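Local coordinates for protein glutathione S-transferase omega-like 2 (Saccharomyces cerevisiae, PDB 5LKB) that acts as a glutathione-dependent thiol transferase and dehydroascorbate reductase of the Xi class, and reacts with glutathionyl-(hydro)quinones, at residues G222-G227 against L344-S349. Residues are numbered along the deposited sequence; the frame is centred on the assembly and turned at random.
Sequences GVYKTG and LHYTRS. With GOL (glycerol), chain C.
Tyr224 and Tyr346 meet from helices 222-227 and 339-349 and join through their phenol oxygens, in a very short hydrogen bond of 2.5 Å between Tyr224 OH and Tyr346 OH. Tyr224 OH lies near the plane of the Tyr346 ring, at its edge, and the two side chains cross at about a right angle. Tyr346 OH is also hydrogen-bonded to Tyr301 of helix 285-304. Apolar contact between the rings is slight, CE1 of Tyr224 standing 3.9 Å from CE2 of Tyr346. Both helices belong to the all-helical C-terminal domain of the glutathione transferase fold, and here they border the active site: Arg15, a glutathione-binding residue, makes a cation-pi contact with Tyr224, and the side chain of the nucleophile Cys46 is about 6 Å from that of Tyr224. A glycerol, probably from the crystallisation liquor, bridges the helices, hydrogen-bonded through O1 to Tyr224 OH (2.5 Å) and through O2 to NE2 of His345 (2.7 Å). The His345 imidazole, swung opposite the backbone N (chi1 166°), places CD2 above the rim of one Tyr346 ring face, while its ND1 is hydrogen-bonded to the Trp72 carbonyl. A phenylalanine in place of Tyr224 would probably leave Tyr346 OH without its partner on helix 222-227 and remove the hydrogen bond to glycerol O1.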
# COMPACT_ATOMS: atom_id res chain seq x y z
N GLY A 222 16.77 -5.07 3.62
CA GLY A 222 15.85 -5.87 2.83
C GLY A 222 14.72 -5.05 2.23
O GLY A 222 14.37 -5.23 1.07
N VAL A 223 14.19 -4.09 3.01
CA VAL A 223 13.12 -3.26 2.44
C VAL A 223 13.61 -2.41 1.29
O VAL A 223 12.87 -2.16 0.34
CB VAL A 223 12.41 -2.39 3.49
CG1 VAL A 223 11.78 -3.27 4.56
CG2 VAL A 223 13.35 -1.34 4.14
N TYR A 224 14.90 -1.98 1.29
CA TYR A 224 15.45 -1.17 0.21
C TYR A 224 15.76 -2.01 -1.03
O TYR A 224 15.48 -1.58 -2.15
CB TYR A 224 16.73 -0.49 0.67
CG TYR A 224 16.49 0.70 1.57
CD1 TYR A 224 16.24 1.93 1.03
CD2 TYR A 224 16.61 0.60 2.92
CE1 TYR A 224 16.04 3.06 1.82
CE2 TYR A 224 16.38 1.72 3.76
CZ TYR A 224 16.15 2.97 3.18
OH TYR A 224 15.97 4.13 3.96
N LYS A 225 16.32 -3.21 -0.83
CA LYS A 225 16.50 -4.13 -1.98
C LYS A 225 15.15 -4.47 -2.63
O LYS A 225 15.09 -4.65 -3.86
CB LYS A 225 17.26 -5.37 -1.51
CG LYS A 225 18.71 -5.09 -1.07
CD LYS A 225 19.48 -6.36 -0.73
CE LYS A 225 18.97 -6.95 0.54
NZ LYS A 225 19.78 -8.12 0.98
N THR A 226 14.08 -4.52 -1.82
CA THR A 226 12.73 -4.74 -2.35
C THR A 226 12.23 -3.51 -3.09
O THR A 226 11.81 -3.61 -4.24
CB THR A 226 11.79 -5.11 -1.20
OG1 THR A 226 12.23 -6.29 -0.54
CG2 THR A 226 10.39 -5.33 -1.72
N GLY A 227 12.24 -2.34 -2.45
CA GLY A 227 11.57 -1.19 -3.03
C GLY A 227 12.32 -0.54 -4.16
O GLY A 227 11.71 0.09 -5.03
N LEU A 344 7.30 12.19 3.75
CA LEU A 344 7.65 13.10 2.67
C LEU A 344 8.94 12.70 1.98
O LEU A 344 9.02 12.68 0.75
CB LEU A 344 7.74 14.54 3.20
CG LEU A 344 6.43 15.22 3.61
CD1 LEU A 344 6.78 16.47 4.40
CD2 LEU A 344 5.65 15.55 2.32
N HIS A 345 9.97 12.33 2.75
CA HIS A 345 11.24 11.98 2.09
C HIS A 345 11.04 10.93 1.02
O HIS A 345 11.45 11.10 -0.15
CB HIS A 345 12.27 11.46 3.10
CG HIS A 345 13.41 10.80 2.42
ND1 HIS A 345 14.27 11.52 1.63
CD2 HIS A 345 13.77 9.50 2.31
CE1 HIS A 345 15.10 10.68 1.03
NE2 HIS A 345 14.83 9.45 1.43
N TYR A 346 10.47 9.79 1.41
CA TYR A 346 10.45 8.67 0.50
C TYR A 346 9.55 8.97 -0.69
O TYR A 346 9.93 8.74 -1.83
CB TYR A 346 9.98 7.43 1.23
CG TYR A 346 11.03 6.76 2.16
CD1 TYR A 346 11.17 7.14 3.49
CD2 TYR A 346 11.81 5.70 1.70
CE1 TYR A 346 12.06 6.51 4.29
CE2 TYR A 346 12.73 5.08 2.50
CZ TYR A 346 12.87 5.49 3.79
OH TYR A 346 13.71 4.88 4.69
N THR A 347 8.34 9.46 -0.42
CA THR A 347 7.37 9.61 -1.49
C THR A 347 7.69 10.76 -2.43
O THR A 347 7.30 10.73 -3.61
CB THR A 347 5.97 9.78 -0.93
OG1 THR A 347 5.90 10.97 -0.16
CG2 THR A 347 5.53 8.54 -0.14
N ARG A 348 8.35 11.81 -1.94
CA ARG A 348 8.68 12.96 -2.76
C ARG A 348 10.04 12.86 -3.42
O ARG A 348 10.27 13.56 -4.40
CB ARG A 348 8.67 14.24 -1.93
CG ARG A 348 7.38 14.54 -1.18
CD ARG A 348 6.25 14.76 -2.18
NE ARG A 348 5.05 15.24 -1.49
CZ ARG A 348 4.84 16.49 -1.09
NH1 ARG A 348 5.75 17.45 -1.36
NH2 ARG A 348 3.77 16.78 -0.38
N SER A 349 10.92 11.97 -2.97
CA SER A 349 12.26 11.91 -3.56
C SER A 349 12.44 10.78 -4.56
O SER A 349 13.29 10.90 -5.44
CB SER A 349 13.32 11.73 -2.48
OG SER A 349 13.23 12.70 -1.45
C1 GOL C . 16.66 6.77 2.38
O1 GOL C . 17.55 5.97 3.18
C2 GOL C . 17.07 6.88 0.93
O2 GOL C . 16.00 7.37 0.17
C3 GOL C . 18.31 7.78 0.74
O3 GOL C . 18.83 7.52 -0.55